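PDB 3H41: gamma-D-glutamyl-L-lysine dipeptidyl-peptidase, which probably cleaves the bond between gamma-D-glutamate and L-lysine in murein peptides, as a cysteine peptidase of the NlpC/P60 family, releasing L-Ala-gamma-D-Glu. Local coordinates for residues A[112-117]-A[149-154]; A[126-131]-A[137-142]; A[158-163]-A[168-173]. All coordinates share one frame; numbering follows the deposited sequence. Where two conformers were deposited one is given.

Interaction 1: A[112-117]-A[149-154]; sequences ADKTNE and PLLSED
Lys-114 makes both direct contacts between residues 112-117 and 149-154, the near end of its side chain on Pro-149 and the far end on Leu-151. Its CB lies 4.0 Å from Pro-149 CG, and its carbonyl O is 3.8 Å from the same ring carbon. The aliphatic chain then runs out until CE and NZ come against one methyl of Leu-151, NZ to CD2 at 3.9 Å, the two side chains crossing at about a right angle. The lysine chain is straight as far as CE and bends only at the last torsion (chi4 -74°), which turns the ammonium toward Glu-117. There NZ forms a salt bridge with Glu-117 OE1 at 2.9 Å, entering on the syn side of the carboxylate and 20° out of its plane. NZ also donates to a water at 2.7 Å, and this water is also hydrogen-bonded to Leu-150 O (2.6 Å), a polar link from the turn to the strand.

A type I turn from Lys-114 to Glu-117, closed by Glu-117 N on Lys-114 O at 3.1 Å, puts both charged residues on the side of the strand. Farther out, the Lys-114 side chain also touches Leu-161 on the next strand. Leu-151 and Ser-152 both face Arg-159, so the contact ends beside a classic beta bulge, where the exit of helix 109-113 meets strand 147-153 of an SH3-like domain.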
loop_
_atom_site.group_PDB
_atom_site.type_symbol
_atom_site.label_atom_id
_atom_site.label_comp_id
_atom_site.label_asym_id
_atom_site.label_seq_id
_atom_site.Cartn_x
_atom_site.Cartn_y
_atom_site.Cartn_z
ATOM N N ALA A 112 -16.164 -10.109 -9.288
ATOM C CA ALA A 112 -15.171 -10.636 -10.238
ATOM C C ALA A 112 -15.457 -10.158 -11.693
ATOM O O ALA A 112 -14.547 -9.748 -12.410
ATOM C CB ALA A 112 -15.139 -12.160 -10.169
ATOM N N ASP A 113 -16.720 -10.172 -12.099
ATOM C CA ASP A 113 -17.088 -9.703 -13.459
ATOM C C ASP A 113 -16.907 -8.194 -13.656
ATOM O O ASP A 113 -16.776 -7.718 -14.797
ATOM C CB ASP A 113 -18.530 -10.082 -13.775
ATOM C CG ASP A 113 -18.712 -11.573 -13.960
ATOM O OD1 ASP A 113 -17.718 -12.254 -14.303
ATOM O OD2 ASP A 113 -19.839 -12.057 -13.746
ATOM N N LYS A 114 -16.938 -7.431 -12.563
ATOM C CA LYS A 114 -16.885 -5.979 -12.661
ATOM C C LYS A 114 -15.481 -5.428 -12.404
ATOM O O LYS A 114 -15.300 -4.231 -12.351
ATOM C CB LYS A 114 -17.896 -5.364 -11.697
ATOM C CG LYS A 114 -19.372 -5.530 -12.136
ATOM C CD LYS A 114 -20.324 -4.957 -11.064
ATOM C CE LYS A 114 -21.700 -4.603 -11.626
ATOM N NZ LYS A 114 -21.692 -3.360 -12.471
ATOM N N THR A 115 -14.489 -6.312 -12.291
ATOM C CA THR A 115 -13.114 -5.916 -11.972
ATOM C C THR A 115 -12.494 -5.031 -13.036
ATOM O O THR A 115 -11.559 -4.286 -12.766
ATOM C CB THR A 115 -12.180 -7.139 -11.836
ATOM O OG1 THR A 115 -12.103 -7.822 -13.095
ATOM C CG2 THR A 115 -12.668 -8.096 -10.745
ATOM N N ASN A 116 -12.977 -5.155 -14.263
ATOM C CA ASN A 116 -12.442 -4.368 -15.376
ATOM C C ASN A 116 -13.335 -3.186 -15.773
ATOM O O ASN A 116 -13.114 -2.585 -16.834
ATOM C CB ASN A 116 -12.207 -5.277 -16.590
ATOM C CG ASN A 116 -11.015 -6.198 -16.397
ATOM O OD1 ASN A 116 -11.165 -7.425 -16.358
ATOM N ND2 ASN A 116 -9.824 -5.609 -16.241
ATOM N N GLU A 117 -14.304 -2.845 -14.911
ATOM C CA GLU A 117 -15.208 -1.721 -15.140
ATOM C C GLU A 117 -14.654 -0.468 -14.469
ATOM O O GLU A 117 -13.711 -0.569 -13.664
ATOM C CB GLU A 117 -16.640 -2.070 -14.643
ATOM C CG GLU A 117 -17.365 -3.088 -15.559
ATOM C CD GLU A 117 -18.854 -3.392 -15.197
ATOM O OE1 GLU A 117 -19.447 -2.731 -14.278
ATOM O OE2 GLU A 117 -19.434 -4.300 -15.875
ATOM N N PRO A 149 -15.528 -1.112 -7.862
ATOM C CA PRO A 149 -16.325 -0.764 -9.053
ATOM C C PRO A 149 -17.424 0.275 -8.767
ATOM O O PRO A 149 -18.132 0.175 -7.760
ATOM C CB PRO A 149 -16.965 -2.096 -9.445
ATOM C CG PRO A 149 -16.116 -3.152 -8.842
ATOM C CD PRO A 149 -15.544 -2.554 -7.593
ATOM N N LEU A 150 -17.560 1.244 -9.657
ATOM C CA LEU A 150 -18.533 2.298 -9.525
ATOM C C LEU A 150 -19.868 1.737 -9.991
ATOM O O LEU A 150 -19.944 1.189 -11.093
ATOM C CB LEU A 150 -18.170 3.483 -10.398
ATOM C CG LEU A 150 -19.128 4.680 -10.488
ATOM C CD1 LEU A 150 -19.242 5.407 -9.149
ATOM C CD2 LEU A 150 -18.621 5.618 -11.605
ATOM N N LEU A 151 -20.900 1.890 -9.158
ATOM C CA LEU A 151 -22.251 1.532 -9.570
ATOM C C LEU A 151 -23.102 2.725 -10.007
ATOM O O LEU A 151 -23.874 2.613 -10.955
ATOM C CB LEU A 151 -22.945 0.765 -8.472
ATOM C CG LEU A 151 -22.264 -0.519 -7.993
ATOM C CD1 LEU A 151 -22.945 -1.009 -6.725
ATOM C CD2 LEU A 151 -22.260 -1.587 -9.069
ATOM N N SER A 152 -22.980 3.845 -9.307
ATOM C CA SER A 152 -23.788 5.044 -9.566
ATOM C C SER A 152 -23.209 6.212 -8.780
ATOM O O SER A 152 -22.373 6.032 -7.917
ATOM C CB SER A 152 -25.292 4.825 -9.257
ATOM O OG SER A 152 -25.550 4.588 -7.887
ATOM N N GLU A 153 -23.638 7.405 -9.129
ATOM C CA GLU A 153 -23.154 8.661 -8.542
ATOM C C GLU A 153 -24.336 9.603 -8.373
ATOM O O GLU A 153 -25.169 9.732 -9.296
ATOM C CB GLU A 153 -22.174 9.309 -9.501
ATOM C CG GLU A 153 -21.611 10.654 -9.020
ATOM C CD GLU A 153 -20.654 11.280 -10.019
ATOM O OE1 GLU A 153 -20.481 10.722 -11.111
ATOM O OE2 GLU A 153 -20.078 12.345 -9.718
ATOM N N ASP A 154 -24.435 10.255 -7.222
ATOM C CA ASP A 154 -25.394 11.356 -7.079
ATOM C C ASP A 154 -24.643 12.632 -6.735
ATOM O O ASP A 154 -23.425 12.690 -6.905
ATOM C CB ASP A 154 -26.483 11.011 -6.076
ATOM C CG ASP A 154 -25.952 10.781 -4.667
ATOM O OD1 ASP A 154 -24.886 11.342 -4.331
ATOM O OD2 ASP A 154 -26.617 10.053 -3.900
HETATM O O HOH W 1 -20.013 -1.282 -11.931
#

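Interaction 2: A[126-131]-A[137-142]; sequences TAILYI and HKSLEV. With PO4 (phosphate ion), chain D.
Leu-129 and Val-142 form the close-packed side of this antiparallel pair, strands 126-131 and 139-142 running at 160° to each other. Leu-129 CD1 reaches Val-142 CG1 at 3.7 Å, the two side chains crossing at about a right angle on the face they share with Ala-127 and Leu-140. Val-122 backs this face, touching both Ala-127 and Val-142. Between the strands, Ala-127 pairs with Val-142 and Leu-129 with Leu-140, each through two backbone hydrogen bonds; the straightest, Leu-129 N to Leu-140 O, is 2.8 Å long with 172° at the hydrogen. A fifth bond, Ile-131 N to Lys-138 O at 3.0 Å, extends the pairing to Lys-138, just before the second strand begins.

The face bearing Ile-128, Tyr-130, Ser-139 and Glu-141 is more open and more polar. Here Glu-141, with CG anti to its backbone N (chi1 -176°) and the chain extended, reaches along this face and crosses the side chain of Thr-126 obliquely. Its OE2 accepts from Thr-126 OG1 at 2.7 Å on the anti lone pair and also accepts a hydrogen bond from Trp-40 NE1, so two donors grip this one oxygen. Ile-128 CD1 packs against the stem of the same glutamate, 3.6 Å from CB. Tyr-130 CD1 comes only within 4.2 Å of Ser-139 CB.

Toward the turn, water takes over: one molecule bridges Ile-131 O and Lys-138 O, and another joins Ile-131 O to His-137 ND1. Lys-138 runs beside Ile-131 and then out to a phosphate ion, probably from the crystallisation liquor, with NZ 3.0 Å from its O3; Ser-134 OG, Lys-136 N and Gln-166 NE2 bind the ion too. The whole is a beta hairpin of the second SH3-like domain.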
loop_
_atom_site.group_PDB
_atom_site.type_symbol
_atom_site.label_atom_id
_atom_site.label_comp_id
_atom_site.label_asym_id
_atom_site.label_seq_id
_atom_site.Cartn_x
_atom_site.Cartn_y
_atom_site.Cartn_z
ATOM N N THR A 126 -7.485 7.796 4.762
ATOM C CA THR A 126 -8.520 6.786 4.874
ATOM C C THR A 126 -9.876 7.486 4.683
ATOM O O THR A 126 -9.969 8.722 4.713
ATOM C CB THR A 126 -8.527 6.050 6.222
ATOM O OG1 THR A 126 -8.887 6.939 7.293
ATOM C CG2 THR A 126 -7.175 5.347 6.516
ATOM N N ALA A 127 -10.911 6.693 4.485
ATOM C CA ALA A 127 -12.277 7.238 4.374
ATOM C C ALA A 127 -13.242 6.205 4.871
ATOM O O ALA A 127 -12.902 5.023 4.870
ATOM C CB ALA A 127 -12.598 7.559 2.892
ATOM N N ILE A 128 -14.457 6.631 5.237
ATOM C CA ILE A 128 -15.536 5.707 5.643
ATOM C C ILE A 128 -16.468 5.352 4.462
ATOM O O ILE A 128 -16.990 6.223 3.772
ATOM C CB ILE A 128 -16.348 6.247 6.856
ATOM C CG1 ILE A 128 -15.403 6.671 7.991
ATOM C CG2 ILE A 128 -17.448 5.158 7.399
ATOM C CD1 ILE A 128 -14.468 5.564 8.505
ATOM N N LEU A 129 -16.625 4.044 4.241
ATOM C CA LEU A 129 -17.647 3.484 3.340
ATOM C C LEU A 129 -18.831 3.065 4.176
ATOM O O LEU A 129 -18.636 2.435 5.233
ATOM C CB LEU A 129 -17.116 2.233 2.633
ATOM C CG LEU A 129 -16.227 2.395 1.435
ATOM C CD1 LEU A 129 -15.823 1.038 0.937
ATOM C CD2 LEU A 129 -16.989 3.138 0.382
ATOM N N TYR A 130 -20.042 3.378 3.706
ATOM C CA TYR A 130 -21.301 3.018 4.389
ATOM C C TYR A 130 -22.004 1.946 3.592
ATOM O O TYR A 130 -22.314 2.161 2.433
ATOM C CB TYR A 130 -22.245 4.232 4.539
ATOM C CG TYR A 130 -21.518 5.372 5.229
ATOM C CD1 TYR A 130 -21.363 5.379 6.619
ATOM C CD2 TYR A 130 -20.931 6.388 4.502
ATOM C CE1 TYR A 130 -20.665 6.386 7.251
ATOM C CE2 TYR A 130 -20.189 7.398 5.143
ATOM C CZ TYR A 130 -20.076 7.379 6.521
ATOM O OH TYR A 130 -19.376 8.342 7.203
ATOM N N ILE A 131 -22.226 0.792 4.204
ATOM C CA ILE A 131 -22.842 -0.341 3.506
ATOM C C ILE A 131 -24.344 -0.049 3.518
ATOM O O ILE A 131 -24.930 0.234 4.563
ATOM C CB ILE A 131 -22.515 -1.690 4.148
ATOM C CG1 ILE A 131 -20.982 -1.854 4.302
ATOM C CG2 ILE A 131 -23.085 -2.886 3.304
ATOM C CD1 ILE A 131 -20.519 -3.301 4.689
ATOM N N HIS A 137 -26.560 -2.038 9.495
ATOM C CA HIS A 137 -25.986 -0.710 9.244
ATOM C C HIS A 137 -24.468 -0.678 9.506
ATOM O O HIS A 137 -23.956 0.146 10.270
ATOM C CB HIS A 137 -26.730 0.345 10.036
ATOM C CG HIS A 137 -28.182 0.433 9.675
ATOM N ND1 HIS A 137 -28.622 0.971 8.482
ATOM C CD2 HIS A 137 -29.289 0.013 10.328
ATOM C CE1 HIS A 137 -29.940 0.896 8.430
ATOM N NE2 HIS A 137 -30.368 0.322 9.538
ATOM N N LYS A 138 -23.773 -1.592 8.843
ATOM C CA LYS A 138 -22.326 -1.682 8.883
ATOM C C LYS A 138 -21.648 -0.604 8.031
ATOM O O LYS A 138 -22.222 0.020 7.122
ATOM C CB LYS A 138 -21.859 -3.057 8.442
ATOM C CG LYS A 138 -22.432 -4.173 9.248
ATOM C CD LYS A 138 -21.763 -5.486 8.940
ATOM C CE LYS A 138 -22.303 -6.542 9.862
ATOM N NZ LYS A 138 -21.719 -7.859 9.630
ATOM N N SER A 139 -20.391 -0.368 8.368
ATOM C CA SER A 139 -19.564 0.592 7.669
ATOM C C SER A 139 -18.124 0.073 7.727
ATOM O O SER A 139 -17.846 -0.883 8.449
ATOM C CB SER A 139 -19.669 1.960 8.330
ATOM O OG SER A 139 -19.321 1.912 9.724
ATOM N N LEU A 140 -17.233 0.656 6.934
ATOM C CA LEU A 140 -15.840 0.186 6.857
ATOM C C LEU A 140 -14.922 1.369 6.609
ATOM O O LEU A 140 -15.129 2.161 5.672
ATOM C CB LEU A 140 -15.675 -0.824 5.717
ATOM C CG LEU A 140 -14.296 -1.443 5.546
ATOM C CD1 LEU A 140 -13.939 -2.238 6.841
ATOM C CD2 LEU A 140 -14.283 -2.375 4.334
ATOM N N GLU A 141 -13.893 1.493 7.444
ATOM C CA GLU A 141 -12.847 2.477 7.158
ATOM C C GLU A 141 -11.865 1.877 6.129
ATOM O O GLU A 141 -11.195 0.874 6.410
ATOM C CB GLU A 141 -12.112 2.871 8.431
ATOM C CG GLU A 141 -11.076 3.974 8.173
ATOM C CD GLU A 141 -10.334 4.425 9.440
ATOM O OE1 GLU A 141 -10.569 3.874 10.527
ATOM O OE2 GLU A 141 -9.522 5.363 9.361
ATOM N N VAL A 142 -11.729 2.528 4.973
ATOM C CA VAL A 142 -10.894 2.006 3.901
ATOM C C VAL A 142 -9.693 2.930 3.648
ATOM O O VAL A 142 -9.743 4.157 3.907
ATOM C CB VAL A 142 -11.680 1.792 2.607
ATOM C CG1 VAL A 142 -12.681 0.623 2.806
ATOM C CG2 VAL A 142 -12.423 3.055 2.168
HETATM P P PO4 D . -24.698 -7.063 6.968
HETATM O O1 PO4 D . -25.651 -7.777 6.042
HETATM O O2 PO4 D . -25.437 -6.762 8.286
HETATM O O3 PO4 D . -23.552 -8.014 7.241
HETATM O O4 PO4 D . -24.207 -5.794 6.348
HETATM O O HOH W 2 -27.143 1.339 5.715
HETATM O O HOH W 3 -24.356 1.745 7.199
#

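Interaction 3: A[158-163]-A[168-173]; sequences YRVLLP and AWLRKN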
loop_
_atom_site.group_PDB
_atom_site.type_symbol
_atom_site.label_atom_id
_atom_site.label_comp_id
_atom_site.label_asym_id
_atom_site.label_seq_id
_atom_site.Cartn_x
_atom_site.Cartn_y
_atom_site.Cartn_z
ATOM N N TYR A 158 -20.599 8.505 -4.253
ATOM C CA TYR A 158 -20.457 7.454 -5.234
ATOM C C TYR A 158 -20.988 6.201 -4.566
ATOM O O TYR A 158 -20.731 5.986 -3.369
ATOM C CB TYR A 158 -18.995 7.175 -5.562
ATOM C CG TYR A 158 -18.201 8.339 -6.095
ATOM C CD1 TYR A 158 -18.444 8.840 -7.359
ATOM C CD2 TYR A 158 -17.186 8.906 -5.349
ATOM C CE1 TYR A 158 -17.703 9.903 -7.858
ATOM C CE2 TYR A 158 -16.427 9.980 -5.847
ATOM C CZ TYR A 158 -16.692 10.467 -7.096
ATOM O OH TYR A 158 -15.963 11.516 -7.613
ATOM N N ARG A 159 -21.706 5.381 -5.328
ATOM C CA ARG A 159 -22.033 4.036 -4.897
ATOM C C ARG A 159 -21.092 3.036 -5.542
ATOM O O ARG A 159 -20.777 3.119 -6.756
ATOM C CB ARG A 159 -23.500 3.754 -5.252
ATOM C CG ARG A 159 -24.058 2.491 -4.656
ATOM C CD ARG A 159 -25.606 2.543 -4.732
ATOM N NE ARG A 159 -26.212 1.726 -3.704
ATOM C CZ ARG A 159 -27.197 0.854 -3.909
ATOM N NH1 ARG A 159 -27.708 0.684 -5.126
ATOM N NH2 ARG A 159 -27.686 0.159 -2.880
ATOM N N VAL A 160 -20.612 2.082 -4.739
ATOM C CA VAL A 160 -19.678 1.102 -5.220
ATOM C C VAL A 160 -20.054 -0.312 -4.783
ATOM O O VAL A 160 -20.824 -0.512 -3.839
ATOM C CB VAL A 160 -18.232 1.422 -4.685
ATOM C CG1 VAL A 160 -17.777 2.781 -5.181
ATOM C CG2 VAL A 160 -18.230 1.350 -3.132
ATOM N N LEU A 161 -19.458 -1.291 -5.429
ATOM C CA LEU A 161 -19.640 -2.697 -5.092
ATOM C C LEU A 161 -18.438 -3.229 -4.269
ATOM O O LEU A 161 -17.294 -3.039 -4.655
ATOM C CB LEU A 161 -19.755 -3.525 -6.381
ATOM C CG LEU A 161 -20.134 -4.998 -6.182
ATOM C CD1 LEU A 161 -21.569 -5.151 -5.656
ATOM C CD2 LEU A 161 -19.930 -5.788 -7.468
ATOM N N LEU A 162 -18.731 -3.829 -3.134
ATOM C CA LEU A 162 -17.736 -4.472 -2.262
ATOM C C LEU A 162 -17.387 -5.899 -2.748
ATOM O O LEU A 162 -18.178 -6.550 -3.425
ATOM C CB LEU A 162 -18.257 -4.554 -0.829
ATOM C CG LEU A 162 -18.567 -3.192 -0.242
ATOM C CD1 LEU A 162 -19.074 -3.367 1.174
ATOM C CD2 LEU A 162 -17.330 -2.297 -0.317
ATOM N N PRO A 163 -16.197 -6.393 -2.388
ATOM C CA PRO A 163 -15.780 -7.719 -2.871
ATOM C C PRO A 163 -16.697 -8.865 -2.412
ATOM O O PRO A 163 -16.705 -9.929 -3.028
ATOM C CB PRO A 163 -14.353 -7.888 -2.299
ATOM C CG PRO A 163 -14.013 -6.681 -1.592
ATOM C CD PRO A 163 -15.096 -5.654 -1.750
ATOM N N ALA A 168 -22.262 -0.239 -1.193
ATOM C CA ALA A 168 -21.803 0.754 -0.240
ATOM C C ALA A 168 -21.680 2.086 -0.915
ATOM O O ALA A 168 -21.629 2.200 -2.156
ATOM C CB ALA A 168 -20.424 0.351 0.324
ATOM N N TRP A 169 -21.503 3.116 -0.104
ATOM C CA TRP A 169 -21.304 4.446 -0.641
ATOM C C TRP A 169 -20.303 5.261 0.164
ATOM O O TRP A 169 -20.072 4.966 1.339
ATOM C CB TRP A 169 -22.635 5.152 -0.727
ATOM C CG TRP A 169 -23.260 5.591 0.574
ATOM C CD1 TRP A 169 -24.148 4.901 1.348
ATOM C CD2 TRP A 169 -23.103 6.876 1.176
ATOM N NE1 TRP A 169 -24.522 5.671 2.429
ATOM C CE2 TRP A 169 -23.882 6.889 2.344
ATOM C CE3 TRP A 169 -22.315 8.004 0.861
ATOM C CZ2 TRP A 169 -23.946 8.012 3.208
ATOM C CZ3 TRP A 169 -22.359 9.122 1.725
ATOM C CH2 TRP A 169 -23.188 9.116 2.882
ATOM N N LEU A 170 -19.686 6.236 -0.496
ATOM C CA LEU A 170 -18.766 7.177 0.152
ATOM C C LEU A 170 -19.019 8.584 -0.355
ATOM O O LEU A 170 -19.529 8.778 -1.455
ATOM C CB LEU A 170 -17.301 6.808 -0.061
ATOM C CG LEU A 170 -16.755 6.791 -1.470
ATOM C CD1 LEU A 170 -15.211 6.933 -1.416
ATOM C CD2 LEU A 170 -17.181 5.508 -2.194
ATOM N N ARG A 171 -18.689 9.567 0.471
ATOM C CA ARG A 171 -18.772 10.960 0.044
ATOM C C ARG A 171 -17.886 11.194 -1.149
ATOM O O ARG A 171 -16.780 10.652 -1.219
ATOM C CB ARG A 171 -18.374 11.899 1.177
ATOM C CG ARG A 171 -19.397 12.052 2.274
ATOM C CD ARG A 171 -20.442 13.083 1.897
ATOM N NE ARG A 171 -21.514 13.135 2.880
ATOM C CZ ARG A 171 -22.455 14.070 2.956
ATOM N NH1 ARG A 171 -22.521 15.057 2.063
ATOM N NH2 ARG A 171 -23.402 13.963 3.891
ATOM N N LYS A 172 -18.376 12.005 -2.085
ATOM C CA LYS A 172 -17.600 12.355 -3.265
ATOM C C LYS A 172 -16.223 12.958 -2.988
ATOM O O LYS A 172 -15.311 12.819 -3.801
ATOM C CB LYS A 172 -18.387 13.351 -4.095
ATOM C CG LYS A 172 -19.314 12.717 -5.046
ATOM C CD LYS A 172 -20.070 13.825 -5.785
ATOM C CE LYS A 172 -20.371 13.419 -7.170
ATOM N NZ LYS A 172 -21.482 14.236 -7.727
ATOM N N ASN A 173 -16.093 13.695 -1.892
ATOM C CA ASN A 173 -14.825 14.314 -1.561
ATOM C C ASN A 173 -13.775 13.267 -1.114
ATOM O O ASN A 173 -12.584 13.597 -1.000
ATOM C CB ASN A 173 -14.996 15.331 -0.443
ATOM C CG ASN A 173 -15.639 16.632 -0.912
ATOM O OD1 ASN A 173 -15.428 17.084 -2.040
ATOM N ND2 ASN A 173 -16.415 17.253 -0.023
#
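Strands 158-161 and 168-171 run antiparallel with a marked twist, 143° between their directions, and are joined by four backbone hydrogen bonds, two in each of the pairs Tyr-158 with Leu-170 and Val-160 with Ala-168, the shortest being Val-160 N to Ala-168 O at 2.8 Å.

The Tyr-158 side chain rises from the face it shares with Val-160, Ala-168 and Leu-170 and leans toward the 3-10 segment after the second strand. Lys-172 crosses it at about a right angle and lays CG over one face of the ring, 4.1 Å from the centroid and 15° off the normal, a CH-pi contact displaced toward the rim. Leu-170 CG sits at the ring edge instead. The stem of the lysine is thus held against the aromatic face while NZ reaches on to Asp-154 O and to a salt bridge with Glu-153.

On the sheet face of Val-160 and Ala-168, Leu-170 has CG between its backbone N and carbonyl carbon (chi1 62°), and CD2 meets Val-160 CG1 at 4.1 Å. Ala-168 CB packs against the branched end of Leu-162, whose CG stands 4.0 Å away with both methyls at a similar distance; Val-160 CG2 approaches it at 4.2 Å. On the opposite face Arg-159 extends away, its CG 3.5 Å from Ala-168 O, and NH2 bonds to Asn-132 O.

This hairpin lies inside the sheet. Strand 147-153 flanks it through Arg-159 and Leu-161, and strand 126-131 through backbone bonding of Trp-169 with Tyr-130, whose rings also meet; Leu-129 packs on Val-160, Leu-162 and Leu-170, while helix 109-113 touches Leu-161 and Pro-163.

Overall arrangement
All three interactions reach one antiparallel sheet, in which strands 139-143, 126-131, 167-171, 157-161 and 147-153 lie side by side in that order. Interaction 3 is central: its centre is about 9 Å from that of interaction 2 and about 10 Å from that of interaction 1, and it touches both, whereas the centres of interactions 1 and 2 are about 17 Å apart and the two do not meet. Along the chain, interaction 2 is nested within the loop closed by interaction 1, and interaction 3 follows. Two hairpins are thus joined edge to edge, with the turn after helix 109-113 packed on strand 147-153, building an SH3-like domain away from the substrate-binding and catalytic residues.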